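Local coordinates for protein Rep (Escherichia coli, PDB 3VW4) that initiates replication of plasmid ColE2-P9 as an initiator-primase and, through the DNA-binding domain described here, binds the replication origin and takes part in unwinding its duplex, at residues A[10-15]-A[48-53]; A[15-20]-A[64-69]. One frame throughout, in Å; residues are numbered along the deposited sequence.

Interaction 1: A[10-15]-A[48-53]. With nucleotides of chain D.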
ATOM      1  N   ASN A  10       3.569  -2.712  25.765  1.00  9.30           N
ATOM      2  CA  ASN A  10       2.373  -2.169  25.182  1.00  8.50           C
ATOM      3  C   ASN A  10       2.696  -1.489  23.843  1.00  8.11           C
ATOM      4  O   ASN A  10       2.147  -1.860  22.794  1.00  7.56           O
ATOM      5  CB  ASN A  10       1.607  -1.286  26.153  1.00  9.06           C
ATOM      6  CG  ASN A  10       0.290  -0.840  25.580  1.00  8.77           C
ATOM      7  OD1 ASN A  10       0.250  -0.089  24.553  1.00  8.53           O
ATOM      8  ND2 ASN A  10      -0.804  -1.273  26.204  1.00  9.01           N
ATOM      9  N   TYR A  11       3.589  -0.521  23.874  1.00  8.63           N
ATOM     10  CA  TYR A  11       4.082   0.135  22.674  1.00  8.85           C
ATOM     11  C   TYR A  11       4.358  -0.864  21.542  1.00  8.55           C
ATOM     12  O   TYR A  11       3.846  -0.831  20.420  1.00  8.25           O
ATOM     13  CB  TYR A  11       5.359   0.905  23.028  1.00  9.87           C
ATOM     14  CG  TYR A  11       5.960   1.757  21.927  1.00 10.62           C
ATOM     15  CD1 TYR A  11       6.805   1.202  20.948  1.00 11.02           C
ATOM     16  CD2 TYR A  11       5.719   3.118  21.870  1.00 11.47           C
ATOM     17  CE1 TYR A  11       7.353   1.972  19.931  1.00 12.15           C
ATOM     18  CE2 TYR A  11       6.255   3.893  20.853  1.00 12.64           C
ATOM     19  CZ  TYR A  11       7.062   3.319  19.889  1.00 12.97           C
ATOM     20  OH  TYR A  11       7.614   4.133  18.913  1.00 14.61           O
ATOM     21  N   HIS A  12       5.191  -1.779  21.869  1.00  8.99           N
ATOM     22  CA  HIS A  12       5.684  -2.650  20.890  1.00  9.50           C
ATOM     23  C   HIS A  12       4.545  -3.397  20.274  1.00  8.86           C
ATOM     24  O   HIS A  12       4.477  -3.554  19.044  1.00  9.24           O
ATOM     25  CB  HIS A  12       6.600  -3.591  21.591  1.00 10.25           C
ATOM     26  CG  HIS A  12       7.036  -4.669  20.738  1.00 11.15           C
ATOM     27  ND1 HIS A  12       6.476  -5.936  20.807  1.00 11.14           N
ATOM     28  CD2 HIS A  12       7.936  -4.667  19.693  1.00 12.42           C
ATOM     29  CE1 HIS A  12       7.062  -6.707  19.879  1.00 12.37           C
ATOM     30  NE2 HIS A  12       7.950  -5.917  19.188  1.00 13.23           N
ATOM     31  N   LEU A  13       3.636  -3.886  21.097  1.00  8.19           N
ATOM     32  CA  LEU A  13       2.477  -4.508  20.531  1.00  7.73           C
ATOM     33  C   LEU A  13       1.629  -3.506  19.727  1.00  7.48           C
ATOM     34  O   LEU A  13       1.204  -3.836  18.638  1.00  7.50           O
ATOM     35  CB  LEU A  13       1.653  -5.192  21.602  1.00  7.44           C
ATOM     36  CG  LEU A  13       1.839  -6.656  21.995  1.00  8.00           C
ATOM     37  CD1 LEU A  13       2.958  -7.459  21.351  1.00  8.81           C
ATOM     38  CD2 LEU A  13       1.950  -6.671  23.476  1.00  8.27           C
ATOM     39  N   PHE A  14       1.361  -2.299  20.235  1.00  7.63           N
ATOM     40  CA  PHE A  14       0.468  -1.360  19.536  1.00  7.58           C
ATOM     41  C   PHE A  14       1.092  -0.989  18.220  1.00  8.18           C
ATOM     42  O   PHE A  14       0.468  -0.856  17.237  1.00  8.10           O
ATOM     43  CB  PHE A  14       0.271  -0.119  20.409  1.00  8.25           C
ATOM     44  CG  PHE A  14      -0.408   1.023  19.701  1.00  8.67           C
ATOM     45  CD1 PHE A  14      -1.762   0.978  19.402  1.00  8.45           C
ATOM     46  CD2 PHE A  14       0.305   2.116  19.287  1.00  9.46           C
ATOM     47  CE1 PHE A  14      -2.383   2.027  18.733  1.00  9.03           C
ATOM     48  CE2 PHE A  14      -0.322   3.134  18.603  1.00 10.10           C
ATOM     49  CZ  PHE A  14      -1.666   3.102  18.325  1.00  9.87           C
ATOM     50  N   GLU A  15       2.384  -0.823  18.183  1.00  9.42           N
ATOM     51  CA  GLU A  15       3.065  -0.390  16.914  1.00 10.67           C
ATOM     52  C   GLU A  15       3.070  -1.498  15.868  1.00 11.29           C
ATOM     53  O   GLU A  15       2.745  -1.244  14.727  1.00 12.04           O
ATOM     54  CB  GLU A  15       4.534   0.072  17.190  1.00 11.43           C
ATOM     55  CG  GLU A  15       4.637   1.378  17.916  1.00 11.73           C
ATOM     56  CD  GLU A  15       4.212   2.518  17.009  1.00 12.68           C
ATOM     57  OE1 GLU A  15       4.874   2.682  15.937  1.00 13.84           O
ATOM     58  OE2 GLU A  15       3.234   3.236  17.338  1.00 12.23           O
ATOM     59  N   ALA A  48       2.764 -13.633  22.675  1.00 14.31           N
ATOM     60  CA  ALA A  48       3.151 -14.951  23.107  1.00 16.51           C
ATOM     61  C   ALA A  48       4.657 -15.169  22.812  1.00 17.71           C
ATOM     62  O   ALA A  48       5.340 -15.926  23.494  1.00 19.55           O
ATOM     63  CB  ALA A  48       2.299 -15.963  22.381  1.00 17.82           C
ATOM     64  N   SER A  49       5.134 -14.449  21.812  1.00 16.89           N
ATOM     65  CA  SER A  49       6.534 -14.224  21.574  1.00 17.71           C
ATOM     66  C   SER A  49       7.392 -13.578  22.681  1.00 17.24           C
ATOM     67  O   SER A  49       8.504 -13.986  22.857  1.00 18.92           O
ATOM     68  CB  SER A  49       6.688 -13.418  20.299  1.00 16.94           C
ATOM     69  OG  SER A  49       6.487 -14.380  19.276  1.00 18.70           O
ATOM     70  N   LEU A  50       6.892 -12.574  23.380  1.00 15.24           N
ATOM     71  CA  LEU A  50       7.696 -11.874  24.361  1.00 14.93           C
ATOM     72  C   LEU A  50       8.089 -12.822  25.443  1.00 16.56           C
ATOM     73  O   LEU A  50       7.320 -13.699  25.789  1.00 17.30           O
ATOM     74  CB  LEU A  50       6.886 -10.773  25.020  1.00 13.01           C
ATOM     75  CG  LEU A  50       6.446  -9.663  24.095  1.00 11.47           C
ATOM     76  CD1 LEU A  50       5.478  -8.716  24.793  1.00 10.11           C
ATOM     77  CD2 LEU A  50       7.674  -8.962  23.528  1.00 11.79           C
ATOM     78  N   PRO A  51       9.268 -12.622  26.020  1.00 17.32           N
ATOM     79  CA  PRO A  51       9.704 -13.450  27.107  1.00 19.00           C
ATOM     80  C   PRO A  51       8.724 -13.369  28.300  1.00 18.35           C
ATOM     81  O   PRO A  51       8.488 -14.388  28.985  1.00 19.99           O
ATOM     82  CB  PRO A  51      11.075 -12.847  27.463  1.00 19.42           C
ATOM     83  CG  PRO A  51      11.523 -12.153  26.244  1.00 18.91           C
ATOM     84  CD  PRO A  51      10.266 -11.594  25.676  1.00 16.89           C
ATOM     85  N   VAL A  52       8.186 -12.173  28.568  1.00 16.40           N
ATOM     86  CA  VAL A  52       7.217 -12.018  29.623  1.00 16.12           C
ATOM     87  C   VAL A  52       5.991 -11.387  29.059  1.00 14.53           C
ATOM     88  O   VAL A  52       5.811 -10.194  29.131  1.00 13.21           O
ATOM     89  CB  VAL A  52       7.735 -11.231  30.832  1.00 16.09           C
ATOM     90  CG1 VAL A  52       6.766 -11.387  31.978  1.00 16.70           C
ATOM     91  CG2 VAL A  52       9.089 -11.755  31.288  1.00 17.67           C
ATOM     92  N   PRO A  53       5.100 -12.204  28.513  1.00 14.91           N
ATOM     93  CA  PRO A  53       3.886 -11.697  27.820  1.00 13.54           C
ATOM     94  C   PRO A  53       2.995 -10.876  28.744  1.00 13.01           C
ATOM     95  O   PRO A  53       2.919 -11.139  29.924  1.00 14.17           O
ATOM     96  CB  PRO A  53       3.141 -12.971  27.456  1.00 14.82           C
ATOM     97  CG  PRO A  53       4.145 -14.050  27.628  1.00 16.76           C
ATOM     98  CD  PRO A  53       5.086 -13.657  28.671  1.00 17.01           C
TER
ATOM     99  P    DG D   1      -5.872   7.277  20.827  1.00 94.13           P
ATOM    100  OP1  DG D   1      -6.347   7.466  22.244  1.00 73.72           O
ATOM    101  OP2  DG D   1      -6.809   6.697  19.772  1.00 63.09           O
ATOM    102  O5'  DG D   1      -4.934   8.456  20.257  1.00 56.73           O
ATOM    103  C5'  DG D   1      -3.872   9.080  21.010  1.00 28.00           C
ATOM    104  C4'  DG D   1      -2.549   8.394  20.755  1.00 19.14           C
ATOM    105  O4'  DG D   1      -2.480   7.162  21.501  1.00 14.96           O
ATOM    106  C3'  DG D   1      -2.210   8.045  19.304  1.00 14.61           C
ATOM    107  O3'  DG D   1      -1.034   8.768  18.934  1.00 11.58           O
ATOM    108  C2'  DG D   1      -1.845   6.563  19.324  1.00 12.82           C
ATOM    109  C1'  DG D   1      -1.764   6.172  20.783  1.00 12.14           C
ATOM    110  N9   DG D   1      -2.378   4.897  21.117  1.00 11.29           N
ATOM    111  C8   DG D   1      -3.695   4.549  20.935  1.00 11.04           C
ATOM    112  N7   DG D   1      -3.986   3.370  21.414  1.00 10.06           N
ATOM    113  C5   DG D   1      -2.798   2.932  21.988  1.00 10.58           C
ATOM    114  C6   DG D   1      -2.478   1.694  22.614  1.00 10.48           C
ATOM    115  O6   DG D   1      -3.215   0.734  22.848  1.00 11.08           O
ATOM    116  N1   DG D   1      -1.159   1.657  23.027  1.00 10.52           N
ATOM    117  C2   DG D   1      -0.245   2.662  22.837  1.00 11.36           C
ATOM    118  N2   DG D   1       0.992   2.421  23.303  1.00 11.62           N
ATOM    119  N3   DG D   1      -0.513   3.800  22.212  1.00 10.31           N
ATOM    120  C4   DG D   1      -1.805   3.878  21.843  1.00 10.72           C
ATOM    121  P    DA D   2      -1.036   9.518  17.555  1.00 11.13           P
ATOM    122  OP1  DA D   2       0.164  10.337  17.560  1.00 10.96           O
ATOM    123  OP2  DA D   2      -2.429  10.094  17.536  1.00 10.40           O
ATOM    124  O5'  DA D   2      -0.838   8.633  16.219  1.00  9.41           O
ATOM    125  C5'  DA D   2       0.195   7.622  16.053  1.00  7.70           C
ATOM    126  C4'  DA D   2       0.031   6.911  14.717  1.00  7.25           C
ATOM    127  O4'  DA D   2      -0.951   5.835  14.768  1.00  6.99           O
ATOM    128  C3'  DA D   2      -0.454   7.764  13.555  1.00  6.62           C
ATOM    129  O3'  DA D   2      -0.130   7.041  12.402  1.00  6.30           O
ATOM    130  C2'  DA D   2      -1.958   7.723  13.761  1.00  6.72           C
ATOM    131  C1'  DA D   2      -2.194   6.291  14.222  1.00  6.36           C
ATOM    132  N9   DA D   2      -3.227   6.042  15.229  1.00  5.88           N
ATOM    133  C8   DA D   2      -3.761   6.849  16.195  1.00  5.63           C
ATOM    134  N7   DA D   2      -4.655   6.252  16.950  1.00  5.19           N
ATOM    135  C5   DA D   2      -4.654   4.942  16.493  1.00  5.16           C
ATOM    136  C6   DA D   2      -5.323   3.786  16.925  1.00  5.10           C
ATOM    137  N6   DA D   2      -6.205   3.764  17.933  1.00  4.92           N
ATOM    138  N1   DA D   2      -5.096   2.641  16.248  1.00  5.18           N
ATOM    139  C2   DA D   2      -4.261   2.668  15.207  1.00  5.14           C
ATOM    140  N3   DA D   2      -3.550   3.678  14.726  1.00  5.36           N
ATOM    141  C4   DA D   2      -3.783   4.797  15.433  1.00  5.51           C
TER
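Leu50 meets Leu13 and His12 on one side of helix 7-24, while Asn10 and Phe14 of the same turns hold a guanine, DG1 of chain D, on the other: the segment works between a protein loop and a DNA base. The protein contact is small, burying 95 Å². Leu50, just past helix 32-49, extends its side chain toward the helix and parts its two methyls. CD1 of Leu50 lies 4.3 Å from CD2 of Leu13, and CD2 of Leu50 approaches ND1 of His12 obliquely at 4.2 Å. Leu13 is the buried partner, also touching Val43, Tyr46 and Asn47 of helix 32-49.

The base is held by its pairing edge and by a face. With chi1 near -174° the Asn10 side chain swings CG opposite the main-chain N and brings its amide to the base, where OD1 accepts two hydrogen bonds from DG1 of chain D, one from N1 at 2.7 Å and one from N2 at 2.9 Å. The amide's other end, ND2, donates to Glu58, which fixes which end turns to the base. The Phe14 ring covers one face of the guanine, with DG1 C4 of chain D 3.4 Å above the ring plane over its centre, and the next base, DA2 of chain D, meets the edge of that ring in plane. N1 and N2 are donors that a guanine would offer to cytosine in a duplex, so their capture by one carbonyl oxygen is consistent with a base drawn out of its pair. An acceptor facing two neighbouring donors also suits guanine better than adenine.

Interaction 2: A[15-20]-A[64-69]. With nucleotides of chain D; nucleotides of chain C.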
ATOM      1  N   GLU A  15       2.384  -0.823  18.183  1.00  9.42           N
ATOM      2  CA  GLU A  15       3.065  -0.390  16.914  1.00 10.67           C
ATOM      3  C   GLU A  15       3.070  -1.498  15.868  1.00 11.29           C
ATOM      4  O   GLU A  15       2.745  -1.244  14.727  1.00 12.04           O
ATOM      5  CB  GLU A  15       4.534   0.072  17.190  1.00 11.43           C
ATOM      6  CG  GLU A  15       4.637   1.378  17.916  1.00 11.73           C
ATOM      7  CD  GLU A  15       4.212   2.518  17.009  1.00 12.68           C
ATOM      8  OE1 GLU A  15       4.874   2.682  15.937  1.00 13.84           O
ATOM      9  OE2 GLU A  15       3.234   3.236  17.338  1.00 12.23           O
ATOM     10  N   LYS A  16       3.509  -2.709  16.246  1.00 12.06           N
ATOM     11  CA  LYS A  16       3.528  -3.875  15.356  1.00 13.02           C
ATOM     12  C   LYS A  16       2.158  -4.087  14.718  1.00 11.77           C
ATOM     13  O   LYS A  16       1.993  -3.943  13.530  1.00 12.43           O
ATOM     14  CB  LYS A  16       3.862  -5.109  16.172  1.00 14.20           C
ATOM     15  CG  LYS A  16       5.224  -5.647  15.910  1.00 17.48           C
ATOM     16  CD  LYS A  16       5.239  -6.349  14.582  1.00 20.81           C
ATOM     17  CE  LYS A  16       6.489  -7.228  14.458  1.00 24.79           C
ATOM     18  NZ  LYS A  16       7.564  -6.606  13.604  1.00 28.27           N
ATOM     19  N   VAL A  17       1.175  -4.375  15.536  1.00 10.13           N
ATOM     20  CA  VAL A  17      -0.133  -4.701  15.070  1.00  9.46           C
ATOM     21  C   VAL A  17      -0.837  -3.545  14.275  1.00  9.39           C
ATOM     22  O   VAL A  17      -1.601  -3.804  13.318  1.00  9.31           O
ATOM     23  CB  VAL A  17      -0.988  -5.170  16.272  1.00  8.56           C
ATOM     24  CG1 VAL A  17      -2.457  -5.270  15.940  1.00  7.97           C
ATOM     25  CG2 VAL A  17      -0.490  -6.490  16.781  1.00  9.01           C
ATOM     26  N   ARG A  18      -0.632  -2.280  14.653  1.00  9.17           N
ATOM     27  CA  ARG A  18      -1.414  -1.265  13.968  1.00  9.10           C
ATOM     28  C   ARG A  18      -0.983  -1.220  12.501  1.00 10.14           C
ATOM     29  O   ARG A  18      -1.774  -1.026  11.611  1.00  9.92           O
ATOM     30  CB  ARG A  18      -1.350   0.093  14.709  1.00  9.14           C
ATOM     31  CG  ARG A  18      -0.121   0.949  14.430  1.00  9.99           C
ATOM     32  CD  ARG A  18      -0.186   2.221  15.227  1.00 10.20           C
ATOM     33  NE  ARG A  18       1.136   2.766  15.296  1.00 11.18           N
ATOM     34  CZ  ARG A  18       1.629   3.630  14.415  1.00 12.63           C
ATOM     35  NH1 ARG A  18       0.892   4.057  13.380  1.00 13.08           N
ATOM     36  NH2 ARG A  18       2.862   4.043  14.571  1.00 13.58           N
ATOM     37  N   LYS A  19       0.285  -1.487  12.272  1.00 11.61           N
ATOM     38  CA  LYS A  19       0.838  -1.400  10.934  1.00 13.66           C
ATOM     39  C   LYS A  19       0.322  -2.548  10.076  1.00 13.70           C
ATOM     40  O   LYS A  19       0.135  -2.401   8.848  1.00 15.46           O
ATOM     41  CB  LYS A  19       2.371  -1.395  10.945  1.00 15.75           C
ATOM     42  CG  LYS A  19       3.051  -0.028  10.726  1.00 18.40           C
ATOM     43  CD  LYS A  19       3.535   0.556  12.075  1.00 19.64           C
ATOM     44  CE  LYS A  19       4.990   1.143  12.066  1.00 23.67           C
ATOM     45  NZ  LYS A  19       5.170   2.423  11.261  1.00 26.28           N
ATOM     46  N   TRP A  20       0.116  -3.688  10.741  1.00 11.97           N
ATOM     47  CA  TRP A  20      -0.380  -4.892  10.100  1.00 11.41           C
ATOM     48  C   TRP A  20      -1.848  -4.684   9.761  1.00 10.24           C
ATOM     49  O   TRP A  20      -2.228  -4.838   8.630  1.00 10.74           O
ATOM     50  CB  TRP A  20      -0.155  -6.062  11.021  1.00 10.90           C
ATOM     51  CG  TRP A  20      -1.062  -7.247  10.711  1.00 10.93           C
ATOM     52  CD1 TRP A  20      -0.804  -8.342   9.877  1.00 12.38           C
ATOM     53  CD2 TRP A  20      -2.415  -7.476  11.209  1.00  9.60           C
ATOM     54  NE1 TRP A  20      -1.856  -9.170   9.868  1.00 12.21           N
ATOM     55  CE2 TRP A  20      -2.838  -8.736  10.647  1.00 10.59           C
ATOM     56  CE3 TRP A  20      -3.252  -6.799  12.043  1.00  8.25           C
ATOM     57  CZ2 TRP A  20      -4.059  -9.267  10.897  1.00 10.27           C
ATOM     58  CZ3 TRP A  20      -4.501  -7.340  12.302  1.00  8.03           C
ATOM     59  CH2 TRP A  20      -4.914  -8.546  11.695  1.00  8.93           C
ATOM     60  N   LYS A  64      -8.636  -3.701  20.995  1.00  8.00           N
ATOM     61  CA  LYS A  64      -9.892  -2.977  20.814  1.00  8.95           C
ATOM     62  C   LYS A  64      -9.613  -1.601  20.196  1.00  8.54           C
ATOM     63  O   LYS A  64     -10.322  -1.105  19.255  1.00  8.59           O
ATOM     64  CB  LYS A  64     -10.576  -2.810  22.174  1.00 11.10           C
ATOM     65  CG  LYS A  64     -11.972  -2.232  22.083  1.00 13.06           C
ATOM     66  CD  LYS A  64     -12.777  -2.376  23.389  1.00 16.03           C
ATOM     67  CE  LYS A  64     -12.938  -3.841  23.925  1.00 17.15           C
ATOM     68  NZ  LYS A  64     -13.713  -4.045  25.242  1.00 20.11           N
ATOM     69  N   SER A  65      -8.558  -0.984  20.714  1.00  8.22           N
ATOM     70  CA  SER A  65      -8.112   0.295  20.240  1.00  8.15           C
ATOM     71  C   SER A  65      -7.847   0.289  18.732  1.00  7.13           C
ATOM     72  O   SER A  65      -8.358   1.154  18.028  1.00  7.59           O
ATOM     73  CB  SER A  65      -6.849   0.707  20.962  1.00  8.20           C
ATOM     74  OG  SER A  65      -6.595   2.079  20.688  1.00  9.00           O
ATOM     75  N   ILE A  66      -7.066  -0.677  18.236  1.00  5.94           N
ATOM     76  CA  ILE A  66      -6.679  -0.652  16.838  1.00  5.31           C
ATOM     77  C   ILE A  66      -7.908  -0.891  15.959  1.00  5.34           C
ATOM     78  O   ILE A  66      -8.102  -0.288  14.860  1.00  5.33           O
ATOM     79  CB  ILE A  66      -5.563  -1.670  16.567  1.00  4.64           C
ATOM     80  CG1 ILE A  66      -4.359  -1.268  17.446  1.00  4.74           C
ATOM     81  CG2 ILE A  66      -5.193  -1.667  15.104  1.00  4.52           C
ATOM     82  CD1 ILE A  66      -3.192  -2.217  17.410  1.00  4.58           C
ATOM     83  N   ALA A  67      -8.753  -1.775  16.473  1.00  5.46           N
ATOM     84  CA  ALA A  67      -9.821  -2.267  15.660  1.00  5.58           C
ATOM     85  C   ALA A  67     -10.902  -1.194  15.618  1.00  6.42           C
ATOM     86  O   ALA A  67     -11.526  -1.029  14.605  1.00  6.43           O
ATOM     87  CB  ALA A  67     -10.339  -3.541  16.225  1.00  5.80           C
ATOM     88  N   LYS A  68     -11.096  -0.427  16.678  1.00  7.37           N
ATOM     89  CA  LYS A  68     -12.088   0.613  16.531  1.00  8.73           C
ATOM     90  C   LYS A  68     -11.596   1.686  15.621  1.00  8.76           C
ATOM     91  O   LYS A  68     -12.314   2.062  14.679  1.00  9.44           O
ATOM     92  CB  LYS A  68     -12.507   1.232  17.809  1.00 10.40           C
ATOM     93  CG  LYS A  68     -13.334   0.298  18.625  1.00 11.32           C
ATOM     94  CD  LYS A  68     -13.052   0.539  20.097  1.00 12.53           C
ATOM     95  CE  LYS A  68     -13.572   1.901  20.522  1.00 14.71           C
ATOM     96  NZ  LYS A  68     -15.093   1.947  20.541  1.00 16.69           N
ATOM     97  N   TYR A  69     -10.367   2.108  15.787  1.00  8.32           N
ATOM     98  CA  TYR A  69      -9.839   3.154  14.936  1.00  8.79           C
ATOM     99  C   TYR A  69      -9.884   2.754  13.481  1.00  8.16           C
ATOM    100  O   TYR A  69     -10.461   3.480  12.670  1.00  9.03           O
ATOM    101  CB  TYR A  69      -8.432   3.493  15.393  1.00  8.75           C
ATOM    102  CG  TYR A  69      -7.729   4.607  14.754  1.00  9.75           C
ATOM    103  CD1 TYR A  69      -6.995   4.426  13.575  1.00  9.41           C
ATOM    104  CD2 TYR A  69      -7.743   5.886  15.333  1.00 11.52           C
ATOM    105  CE1 TYR A  69      -6.325   5.517  12.982  1.00 10.75           C
ATOM    106  CE2 TYR A  69      -7.081   6.953  14.747  1.00 12.80           C
ATOM    107  CZ  TYR A  69      -6.365   6.752  13.588  1.00 12.42           C
ATOM    108  OH  TYR A  69      -5.650   7.798  13.046  1.00 14.22           O
TER
ATOM    109  P    DA D   2      -1.036   9.518  17.555  1.00 11.13           P
ATOM    110  OP1  DA D   2       0.164  10.337  17.560  1.00 10.96           O
ATOM    111  OP2  DA D   2      -2.429  10.094  17.536  1.00 10.40           O
ATOM    112  O5'  DA D   2      -0.838   8.633  16.219  1.00  9.41           O
ATOM    113  C5'  DA D   2       0.195   7.622  16.053  1.00  7.70           C
ATOM    114  C4'  DA D   2       0.031   6.911  14.717  1.00  7.25           C
ATOM    115  O4'  DA D   2      -0.951   5.835  14.768  1.00  6.99           O
ATOM    116  C3'  DA D   2      -0.454   7.764  13.555  1.00  6.62           C
ATOM    117  O3'  DA D   2      -0.130   7.041  12.402  1.00  6.30           O
ATOM    118  C2'  DA D   2      -1.958   7.723  13.761  1.00  6.72           C
ATOM    119  C1'  DA D   2      -2.194   6.291  14.222  1.00  6.36           C
ATOM    120  N9   DA D   2      -3.227   6.042  15.229  1.00  5.88           N
ATOM    121  C8   DA D   2      -3.761   6.849  16.195  1.00  5.63           C
ATOM    122  N7   DA D   2      -4.655   6.252  16.950  1.00  5.19           N
ATOM    123  C5   DA D   2      -4.654   4.942  16.493  1.00  5.16           C
ATOM    124  C6   DA D   2      -5.323   3.786  16.925  1.00  5.10           C
ATOM    125  N6   DA D   2      -6.205   3.764  17.933  1.00  4.92           N
ATOM    126  N1   DA D   2      -5.096   2.641  16.248  1.00  5.18           N
ATOM    127  C2   DA D   2      -4.261   2.668  15.207  1.00  5.14           C
ATOM    128  N3   DA D   2      -3.550   3.678  14.726  1.00  5.36           N
ATOM    129  C4   DA D   2      -3.783   4.797  15.433  1.00  5.51           C
TER
ATOM    130  P    DT C  20       6.865   0.266   5.680  1.00 81.54           P
ATOM    131  OP1  DT C  20       5.668   0.268   4.785  1.00 91.75           O
ATOM    132  OP2  DT C  20       6.811  -0.516   6.936  1.00 80.97           O
ATOM    133  O5'  DT C  20       8.157  -0.215   4.868  1.00 93.98           O
ATOM    134  C5'  DT C  20       8.168  -0.380   3.420  1.00 96.98           C
ATOM    135  C4'  DT C  20       7.598  -1.720   3.007  1.00 96.77           C
ATOM    136  O4'  DT C  20       7.188  -2.461   4.177  1.00104.25           O
ATOM    137  C3'  DT C  20       6.356  -1.637   2.122  1.00 84.84           C
ATOM    138  O3'  DT C  20       6.744  -1.754   0.753  1.00 80.54           O
ATOM    139  C2'  DT C  20       5.551  -2.868   2.500  1.00 84.29           C
ATOM    140  C1'  DT C  20       6.128  -3.343   3.837  1.00100.86           C
ATOM    141  N1   DT C  20       5.174  -3.392   4.985  1.00111.12           N
ATOM    142  C2   DT C  20       5.377  -4.356   5.953  1.00105.46           C
ATOM    143  O2   DT C  20       6.311  -5.145   5.926  1.00 90.07           O
ATOM    144  N3   DT C  20       4.447  -4.354   6.968  1.00100.64           N
ATOM    145  C4   DT C  20       3.358  -3.508   7.107  1.00 91.40           C
ATOM    146  O4   DT C  20       2.615  -3.623   8.079  1.00 65.99           O
ATOM    147  C5   DT C  20       3.202  -2.523   6.053  1.00 98.46           C
ATOM    148  C7   DT C  20       2.052  -1.564   6.115  1.00 83.27           C
ATOM    149  C6   DT C  20       4.108  -2.513   5.062  1.00106.77           C
TER
ATOM    150  P    DG D   1      -5.872   7.277  20.827  1.00 94.13           P
ATOM    151  OP1  DG D   1      -6.347   7.466  22.244  1.00 73.72           O
ATOM    152  OP2  DG D   1      -6.809   6.697  19.772  1.00 63.09           O
ATOM    153  O5'  DG D   1      -4.934   8.456  20.257  1.00 56.73           O
ATOM    154  C5'  DG D   1      -3.872   9.080  21.010  1.00 28.00           C
ATOM    155  C4'  DG D   1      -2.549   8.394  20.755  1.00 19.14           C
ATOM    156  O4'  DG D   1      -2.480   7.162  21.501  1.00 14.96           O
ATOM    157  C3'  DG D   1      -2.210   8.045  19.304  1.00 14.61           C
ATOM    158  O3'  DG D   1      -1.034   8.768  18.934  1.00 11.58           O
ATOM    159  C2'  DG D   1      -1.845   6.563  19.324  1.00 12.82           C
ATOM    160  C1'  DG D   1      -1.764   6.172  20.783  1.00 12.14           C
ATOM    161  N9   DG D   1      -2.378   4.897  21.117  1.00 11.29           N
ATOM    162  C8   DG D   1      -3.695   4.549  20.935  1.00 11.04           C
ATOM    163  N7   DG D   1      -3.986   3.370  21.414  1.00 10.06           N
ATOM    164  C5   DG D   1      -2.798   2.932  21.988  1.00 10.58           C
ATOM    165  C6   DG D   1      -2.478   1.694  22.614  1.00 10.48           C
ATOM    166  O6   DG D   1      -3.215   0.734  22.848  1.00 11.08           O
ATOM    167  N1   DG D   1      -1.159   1.657  23.027  1.00 10.52           N
ATOM    168  C2   DG D   1      -0.245   2.662  22.837  1.00 11.36           C
ATOM    169  N2   DG D   1       0.992   2.421  23.303  1.00 11.62           N
ATOM    170  N3   DG D   1      -0.513   3.800  22.212  1.00 10.31           N
ATOM    171  C4   DG D   1      -1.805   3.878  21.843  1.00 10.72           C
TER
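Val17 and Ile66 make the apolar part of the contact, their side chains meeting at a slant. CD1 of Ile66 lies 3.5 Å from CG1 of Val17 and also touches the backbone N and CB of Arg18, while CG2 of Ile66 rests near Arg18 CA. Ile66 has CG1 anti to its carbonyl carbon (chi1 -61°) and an extended second torsion, which carries CD1 across to the other helix. All three residues are buried, and Ile66 also touches Phe14 and Ala21.

Charge pairing runs along helix 7-24. Arg18 grips the Glu15 carboxylate side-on: NH2 bonds to OE1 of Glu15 at 2.8 Å on the syn side, and NE reaches OE2 of Glu15 at 3.0 Å from above the carboxylate plane. NH1 of Arg18 bonds to Tyr22. The guanidinium lies flat between Lys19 CD and the sugar of DA2 of chain D, whose O4' is 2.9 Å from Arg18 NH1. Were Arg18 replaced by an alanine, the Glu15 carboxylate would probably lose its charge partner, Tyr22 its bond to NH1, and the DA2 sugar the flat group packed on it.

Segments 15-20 and 64-69 fall in the Primase C-terminal 1 sequence range and belong to neighbouring helices of the helical DNA-binding domain, packed side by side with DA2 of chain D against both.

The base contacts come chiefly from helix 56-73. The Tyr69 ring covers one face of the DA2 adenine of chain D, C5 of that base standing 3.4 Å above the ring plane over its centre; Tyr69 also packs on a thymine base. Weak hydrogen bonds run from DA2 N6 to O and OG of Ser65. Ser65 OG also donates to DG1 N7 of chain D at 3.0 Å, joining two successive bases through one hydroxyl.

Overall arrangement
Interactions 1 and 2 follow each other along helix 7-24, sharing Glu15, with their centres about 13 Å apart. The partners come later in the chain in the same order: 48-53 at the end of helix 32-49 and just beyond, then 64-69 in helix 56-73, so the two contacts alternate along the sequence. They touch where Phe14 O packs on Ile66 CD1 at 3.9 Å. Both lie on the same side of the elongated chain's centre, interaction 1 further out. Helix 7-24 packs against the loop after helix 32-49 in one and helix 56-73 in the other, within one helical cluster; helices 7-24 and 56-73 together hold successive nucleotides DG1 and DA2 of chain D, consistent with origin unwinding.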